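Local coordinates for 2-aminomuconic 6-semialdehyde dehydrogenase (Pseudomonas sp., PDB 7BZV), which oxidises 2-aminomuconic 6-semialdehyde with NAD+ as cofactor, a step in the meta-cleavage breakdown of 2-aminophenol, at residues B[91-96]-B[153-158]; B[281-286]-B[324-329]; B[369-374]-B[391-396]. All blocks are in the same frame, centred on the assembly; numbering follows the deposited sequence.

Contact 1: residues B[91-96]-B[153-158]; sequences TGKPLS and WNLPLL
Lys-93 reaches across to the backbone of Asn-154, and Thr-91 meets the ring of Pro-156. Residues 153-158 carry a Trp-Asn-Leu-Pro sequence of the aldehyde dehydrogenase family, just where helix 156-169 begins. In relatives, the equivalent asparagine helps to form the oxyanion hole. Residues 91-96 make the turn between helices 80-91 and 95-119. That turn opens with an ST turn: Thr-91 OG1 accepts from Lys-93 N at 3.0 Å. OG1 sits between the backbone N and the carbonyl carbon (chi1 63°), where Glu-87 O is also a partner. The same torsion sets CG2 anti to the carbonyl carbon, facing the second segment. It meets Pro-156 CG tip to tip at 3.9 Å, with Trp-153 O almost as near. The Lys-93 side chain is extended up to CE, then bends at its last torsion (chi4 -63°). On the way, CE slides past Pro-156 CD at 3.9 Å. NZ donates to Asn-154 O in the carbonyl plane. The ammonium is buried and has two further partners, a salt bridge to Asp-102 and a hydrogen bond to Asn-282 OD1. An alanine here would probably leave the carboxylate of Asp-102 without its positive mate and deprive Asn-154 O and Asn-282 OD1 of a shared donor. The Asn-154 side chain starts away from residues 91-96, and its ND2 bonds to Gln-285 O. Leu-155 crosses the lysine at about a right angle, with CD2 3.8 Å from Lys-93 NZ.

Contact 2: residues B[281-286]-B[324-329]; sequences LNSGQV and TQMGPL
Ser-283 is the residue most enclosed by the loop 324-329, and its hydroxyl makes the direct hydrogen bond of this contact. Ser-283 OG donates to Gly-327 O at 2.8 Å. The approach is from above the carbonyl plane, with a C=O...donor angle of 119°. A second link runs through water. One water donates to Ser-283 OG at 2.7 Å and accepts from Gly-327 N, so both backbone polar groups of the glycine are tied to this serine. Another water accepts from Asn-282 N and donates to Gln-325 O. Hydrogen bonds within 281-286 fix its shape. Asn-282, Ser-283 and Gly-284 all have positive phi, and the chain winds in a left-handed turn. Asn-282 O is gripped from opposite faces of its plane by Gln-285 N and by Gln-285 NE2, the latter at 3.0 Å. With NE2 held there, OE1 is turned to Ile-330 N and accepts from it. Van der Waals contacts make up the rest. Met-326 is bent at its last torsion (chi3 94°) and passes alongside the serine, with its CG 3.2 Å from Ser-283 OG. Leu-329 presses CD2 against Ser-283 CB at 3.7 Å. The Leu-329 side chain also crosses that of Gln-285 obliquely, its CB lying 3.6 Å from Gln-285 OE1. The sequence Ser-Gly-Gln-Val leads, in this family, directly into the catalytic cysteine, so the contact probably helps to shape the active-site loop. The turn follows helix 268-280 and precedes strand 290-296; its partner precedes helix 332-348, whose Val-338 touches Leu-329, while helix 95-119 packs on Leu-281.

Contact 3: residues B[369-374]-B[391-396]; sequences AWVEPT and FGPICH
Thr-374 and Pro-393 are joined backbone to backbone: Thr-374 N donates to Pro-393 O at 2.8 Å, nearly along the C=O axis. The threonine hydroxyl is satisfied within its own segment and beyond it. Thr-374 OG1 donates to Glu-372 O at 2.7 Å, from above the carbonyl plane, and Gly-356 N is its outside partner. OG1 lies beside its own backbone N (chi1 -61°), a position that turns it back toward Glu-372. Thr-374 O faces the other segment and takes a weak bond from Cys-395 N at 3.4 Å. It also receives a nearly straight CA-H...O contact from Ile-394 CA at 3.1 Å. These bonds lie where strands 374-377 and 394-400 begin to run parallel in the mixed sheet of the catalytic domain. Near the start of strand 394-400, Pro-393 is the centre of an inverse gamma turn, closed by a weak bond from Ile-394 N to Gly-392 O. The turn presents the proline ring to residues 369-374. Pro-393 CG meets Val-371 CG1 tip to tip at 3.6 Å. Thr-374 and Ile-394 point the same way, with CG2 of the threonine 4.0 Å from CD1 of the isoleucine. Phe-342 of helix 332-348 lies against both. The Glu-372 side chain starts away from residues 391-396, and its OE1 accepts from Gly-357 N.

The contacts come in series along the chain, contact 1 first and contact 3 last. Contact 2 lies between the others in space: its centre is about 9 Å from that of contact 1 and about 8 Å from that of contact 3. Contacts 1 and 3 are about 16 Å apart, yet Phe-391 still packs on Trp-153. Ser-96 OG to Thr-324 O probably bonds contact 1 to contact 2, and Leu-329 N to Ala-369 O probably bonds contact 2 to contact 3. The start of helix 95-119 and the loop before helix 156-169 thus meet loops around the seven-stranded sheet. In this family that seam holds the active site, where cofactor-binding and catalytic domains face each other.

Contact 1: residues B[91-96]-B[153-158]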
# COMPACT_ATOMS: atom_id res chain seq x y z
N THR B 91 14.40 24.19 -30.15
CA THR B 91 15.44 24.07 -29.14
C THR B 91 16.84 23.86 -29.69
O THR B 91 17.79 24.04 -28.92
CB THR B 91 15.16 22.88 -28.22
OG1 THR B 91 15.20 21.68 -29.00
CG2 THR B 91 13.78 23.04 -27.51
N GLY B 92 17.00 23.38 -30.93
CA GLY B 92 18.31 22.92 -31.37
C GLY B 92 18.75 21.58 -30.81
O GLY B 92 19.93 21.20 -30.96
N LYS B 93 17.85 20.85 -30.18
CA LYS B 93 18.18 19.55 -29.64
C LYS B 93 18.73 18.64 -30.73
O LYS B 93 18.11 18.53 -31.79
CB LYS B 93 16.94 18.86 -29.06
CG LYS B 93 16.55 19.27 -27.67
CD LYS B 93 15.12 18.87 -27.39
CE LYS B 93 14.66 19.42 -26.02
NZ LYS B 93 15.50 18.84 -24.92
N PRO B 94 19.81 17.91 -30.48
CA PRO B 94 20.21 16.86 -31.42
C PRO B 94 19.14 15.79 -31.54
O PRO B 94 18.42 15.47 -30.58
CB PRO B 94 21.50 16.29 -30.81
CG PRO B 94 21.96 17.31 -29.79
CD PRO B 94 20.72 18.02 -29.32
N LEU B 95 19.06 15.22 -32.74
CA LEU B 95 18.16 14.10 -32.99
C LEU B 95 18.39 13.00 -31.97
O LEU B 95 17.43 12.39 -31.47
CB LEU B 95 18.37 13.57 -34.41
CG LEU B 95 17.57 12.33 -34.82
CD1 LEU B 95 16.08 12.69 -34.88
CD2 LEU B 95 18.05 11.79 -36.18
N SER B 96 19.66 12.75 -31.62
CA SER B 96 20.00 11.71 -30.65
C SER B 96 19.34 11.95 -29.30
O SER B 96 19.12 11.00 -28.54
CB SER B 96 21.51 11.65 -30.46
OG SER B 96 21.98 12.93 -30.05
N TRP B 153 11.49 25.65 -20.99
CA TRP B 153 12.00 25.51 -22.35
C TRP B 153 13.01 24.37 -22.51
O TRP B 153 13.37 24.07 -23.65
CB TRP B 153 12.68 26.82 -22.87
CG TRP B 153 13.68 27.39 -21.92
CD1 TRP B 153 13.48 28.45 -21.08
CD2 TRP B 153 15.04 26.95 -21.70
NE1 TRP B 153 14.61 28.65 -20.31
CE2 TRP B 153 15.58 27.76 -20.68
CE3 TRP B 153 15.85 25.97 -22.27
CZ2 TRP B 153 16.88 27.60 -20.22
CZ3 TRP B 153 17.15 25.83 -21.82
CH2 TRP B 153 17.65 26.65 -20.80
N ASN B 154 13.50 23.75 -21.43
CA ASN B 154 14.64 22.83 -21.61
C ASN B 154 14.21 21.45 -22.04
O ASN B 154 14.93 20.77 -22.78
CB ASN B 154 15.48 22.75 -20.33
CG ASN B 154 14.75 22.11 -19.17
OD1 ASN B 154 13.58 22.38 -18.91
ND2 ASN B 154 15.45 21.28 -18.46
N LEU B 155 13.04 21.02 -21.59
CA LEU B 155 12.41 19.76 -21.97
C LEU B 155 10.95 20.09 -22.24
O LEU B 155 10.06 19.73 -21.46
CB LEU B 155 12.58 18.71 -20.88
CG LEU B 155 14.00 18.36 -20.45
CD1 LEU B 155 13.87 17.68 -19.04
CD2 LEU B 155 14.79 17.49 -21.40
N PRO B 156 10.66 20.82 -23.33
CA PRO B 156 9.29 21.36 -23.51
C PRO B 156 8.20 20.29 -23.46
O PRO B 156 7.28 20.38 -22.64
CB PRO B 156 9.35 22.05 -24.88
CG PRO B 156 10.81 22.35 -25.11
CD PRO B 156 11.56 21.22 -24.43
N LEU B 157 8.26 19.29 -24.34
CA LEU B 157 7.17 18.31 -24.35
C LEU B 157 7.21 17.44 -23.10
O LEU B 157 6.16 17.17 -22.49
CB LEU B 157 7.24 17.42 -25.59
CG LEU B 157 6.11 16.40 -25.69
CD1 LEU B 157 4.78 17.06 -25.93
CD2 LEU B 157 6.44 15.41 -26.81
N LEU B 158 8.39 16.96 -22.72
CA LEU B 158 8.50 15.99 -21.63
C LEU B 158 7.94 16.55 -20.31
O LEU B 158 7.11 15.91 -19.66
CB LEU B 158 9.96 15.59 -21.49
CG LEU B 158 10.33 14.45 -20.53
CD1 LEU B 158 11.79 14.05 -20.86
CD2 LEU B 158 10.24 14.87 -19.15

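Contact 2: residues B[281-286]-B[324-329]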
# COMPACT_ATOMS: atom_id res chain seq x y z
N LEU B 281 24.51 16.22 -21.77
CA LEU B 281 23.24 15.94 -22.43
C LEU B 281 22.39 17.21 -22.49
O LEU B 281 22.33 17.98 -21.53
CB LEU B 281 22.49 14.83 -21.69
CG LEU B 281 21.21 14.39 -22.38
CD1 LEU B 281 21.56 13.68 -23.70
CD2 LEU B 281 20.35 13.45 -21.50
N ASN B 282 21.75 17.46 -23.63
CA ASN B 282 20.93 18.67 -23.79
C ASN B 282 21.78 19.92 -23.56
O ASN B 282 21.29 20.96 -23.08
CB ASN B 282 19.72 18.62 -22.84
CG ASN B 282 18.52 19.43 -23.33
OD1 ASN B 282 18.26 19.46 -24.52
ND2 ASN B 282 17.76 20.00 -22.41
N SER B 283 23.06 19.83 -23.90
CA SER B 283 24.02 20.92 -23.68
C SER B 283 24.03 21.37 -22.24
O SER B 283 24.20 22.56 -21.94
CB SER B 283 23.75 22.08 -24.64
OG SER B 283 23.84 21.59 -25.97
N GLY B 284 23.85 20.42 -21.33
CA GLY B 284 23.91 20.76 -19.92
C GLY B 284 22.69 21.47 -19.38
O GLY B 284 22.72 21.96 -18.24
N GLN B 285 21.60 21.53 -20.16
CA GLN B 285 20.38 22.24 -19.80
C GLN B 285 19.32 21.29 -19.26
O GLN B 285 18.14 21.47 -19.51
CB GLN B 285 19.82 22.99 -21.01
CG GLN B 285 20.76 24.08 -21.62
CD GLN B 285 20.32 24.54 -23.01
OE1 GLN B 285 20.18 25.74 -23.29
NE2 GLN B 285 20.12 23.59 -23.89
N VAL B 286 19.71 20.26 -18.56
CA VAL B 286 18.77 19.45 -17.80
C VAL B 286 18.91 19.91 -16.37
O VAL B 286 20.04 20.06 -15.88
CB VAL B 286 19.04 17.95 -17.94
CG1 VAL B 286 17.88 17.14 -17.37
CG2 VAL B 286 19.23 17.65 -19.37
N THR B 324 25.32 13.57 -34.16
CA THR B 324 25.53 14.74 -33.32
C THR B 324 25.11 14.45 -31.88
O THR B 324 24.08 13.84 -31.63
CB THR B 324 24.76 15.94 -33.86
OG1 THR B 324 25.30 16.29 -35.14
CG2 THR B 324 24.89 17.10 -32.91
N GLN B 325 25.94 14.88 -30.94
CA GLN B 325 25.69 14.64 -29.53
C GLN B 325 25.40 15.92 -28.75
O GLN B 325 24.82 15.85 -27.66
CB GLN B 325 26.89 13.91 -28.92
CG GLN B 325 26.82 12.38 -29.08
CD GLN B 325 25.53 11.76 -28.46
OE1 GLN B 325 24.96 10.84 -29.03
NE2 GLN B 325 25.07 12.30 -27.32
N MET B 326 25.71 17.08 -29.32
CA MET B 326 25.43 18.33 -28.61
C MET B 326 25.05 19.39 -29.62
O MET B 326 25.75 19.58 -30.63
CB MET B 326 26.62 18.80 -27.78
CG MET B 326 26.19 19.45 -26.45
SD MET B 326 27.55 20.07 -25.42
CE MET B 326 27.62 21.76 -25.94
N GLY B 327 23.94 20.07 -29.35
CA GLY B 327 23.50 21.21 -30.14
C GLY B 327 23.81 22.52 -29.46
O GLY B 327 24.61 22.59 -28.52
N PRO B 328 23.19 23.60 -29.94
CA PRO B 328 23.36 24.91 -29.31
C PRO B 328 22.66 24.94 -27.95
O PRO B 328 22.01 23.97 -27.55
CB PRO B 328 22.71 25.88 -30.31
CG PRO B 328 21.60 25.04 -30.92
CD PRO B 328 22.12 23.62 -30.96
N LEU B 329 22.84 26.04 -27.23
CA LEU B 329 21.99 26.37 -26.09
C LEU B 329 20.62 26.85 -26.59
O LEU B 329 20.38 26.97 -27.79
CB LEU B 329 22.67 27.43 -25.24
CG LEU B 329 23.99 27.05 -24.58
CD1 LEU B 329 24.49 28.18 -23.70
CD2 LEU B 329 23.80 25.73 -23.79
O HOH W 1 22.20 16.43 -26.18
O HOH W 2 22.35 19.54 -26.96

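Contact 3: residues B[369-374]-B[391-396]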
# COMPACT_ATOMS: atom_id res chain seq x y z
N ALA B 369 23.17 30.09 -31.17
CA ALA B 369 23.55 30.30 -29.78
C ALA B 369 24.40 29.16 -29.24
O ALA B 369 24.04 28.52 -28.24
CB ALA B 369 22.29 30.47 -28.92
N TRP B 370 25.56 28.93 -29.86
CA TRP B 370 26.36 27.78 -29.51
C TRP B 370 27.39 28.10 -28.42
O TRP B 370 27.84 29.24 -28.27
CB TRP B 370 27.09 27.23 -30.73
CG TRP B 370 26.22 26.80 -31.87
CD1 TRP B 370 25.57 27.62 -32.76
CD2 TRP B 370 25.91 25.47 -32.25
NE1 TRP B 370 24.87 26.86 -33.66
CE2 TRP B 370 25.06 25.54 -33.37
CE3 TRP B 370 26.26 24.21 -31.75
CZ2 TRP B 370 24.56 24.40 -34.01
CZ3 TRP B 370 25.77 23.08 -32.39
CH2 TRP B 370 24.94 23.19 -33.50
N VAL B 371 27.79 27.06 -27.68
CA VAL B 371 28.86 27.14 -26.69
C VAL B 371 29.57 25.79 -26.60
O VAL B 371 28.97 24.74 -26.85
CB VAL B 371 28.30 27.58 -25.32
CG1 VAL B 371 27.37 26.49 -24.77
CG2 VAL B 371 29.41 27.88 -24.38
N GLU B 372 30.84 25.81 -26.21
CA GLU B 372 31.63 24.59 -26.09
C GLU B 372 31.35 23.85 -24.77
O GLU B 372 31.23 24.47 -23.71
CB GLU B 372 33.11 24.91 -26.15
CG GLU B 372 33.57 25.46 -27.48
CD GLU B 372 35.03 25.83 -27.45
OE1 GLU B 372 35.49 26.32 -26.40
OE2 GLU B 372 35.70 25.63 -28.48
N PRO B 373 31.34 22.52 -24.81
CA PRO B 373 31.36 21.75 -23.56
C PRO B 373 32.63 22.07 -22.77
O PRO B 373 33.73 22.06 -23.32
CB PRO B 373 31.31 20.30 -24.03
CG PRO B 373 31.84 20.33 -25.47
CD PRO B 373 31.43 21.66 -26.01
N THR B 374 32.47 22.36 -21.48
CA THR B 374 33.51 23.04 -20.72
C THR B 374 33.70 22.34 -19.38
O THR B 374 32.74 21.89 -18.74
CB THR B 374 33.15 24.53 -20.56
OG1 THR B 374 33.05 25.12 -21.86
CG2 THR B 374 34.17 25.31 -19.74
N PHE B 391 23.52 26.18 -15.64
CA PHE B 391 22.52 25.61 -16.54
C PHE B 391 23.05 25.58 -17.97
O PHE B 391 22.34 25.86 -18.93
CB PHE B 391 21.18 26.37 -16.48
CG PHE B 391 19.96 25.47 -16.64
CD1 PHE B 391 19.55 24.64 -15.60
CD2 PHE B 391 19.26 25.43 -17.83
CE1 PHE B 391 18.44 23.80 -15.74
CE2 PHE B 391 18.16 24.56 -18.00
CZ PHE B 391 17.75 23.76 -16.94
N GLY B 392 24.33 25.25 -18.09
CA GLY B 392 24.98 25.09 -19.36
C GLY B 392 25.88 23.88 -19.31
O GLY B 392 25.90 23.14 -18.32
N PRO B 393 26.66 23.65 -20.39
CA PRO B 393 27.48 22.43 -20.50
C PRO B 393 28.82 22.61 -19.79
O PRO B 393 29.87 22.80 -20.40
CB PRO B 393 27.65 22.28 -22.02
CG PRO B 393 27.73 23.73 -22.51
CD PRO B 393 26.78 24.51 -21.57
N ILE B 394 28.81 22.56 -18.45
CA ILE B 394 30.00 22.89 -17.67
C ILE B 394 29.93 22.20 -16.32
O ILE B 394 28.85 21.94 -15.78
CB ILE B 394 30.17 24.41 -17.50
CG1 ILE B 394 31.39 24.75 -16.64
CG2 ILE B 394 28.92 25.03 -16.85
CD1 ILE B 394 31.81 26.23 -16.67
N CYS B 395 31.10 21.87 -15.79
CA CYS B 395 31.19 21.51 -14.38
C CYS B 395 32.51 22.02 -13.85
O CYS B 395 33.41 22.36 -14.62
CB CYS B 395 31.10 19.99 -14.16
SG CYS B 395 32.54 19.08 -14.82
N HIS B 396 32.61 22.06 -12.53
CA HIS B 396 33.87 22.20 -11.81
C HIS B 396 34.24 20.85 -11.20
O HIS B 396 33.43 20.23 -10.52
CB HIS B 396 33.78 23.27 -10.71
CG HIS B 396 35.05 23.45 -9.96
ND1 HIS B 396 35.28 22.87 -8.73
CD2 HIS B 396 36.18 24.14 -10.26
CE1 HIS B 396 36.50 23.17 -8.33
NE2 HIS B 396 37.05 23.96 -9.23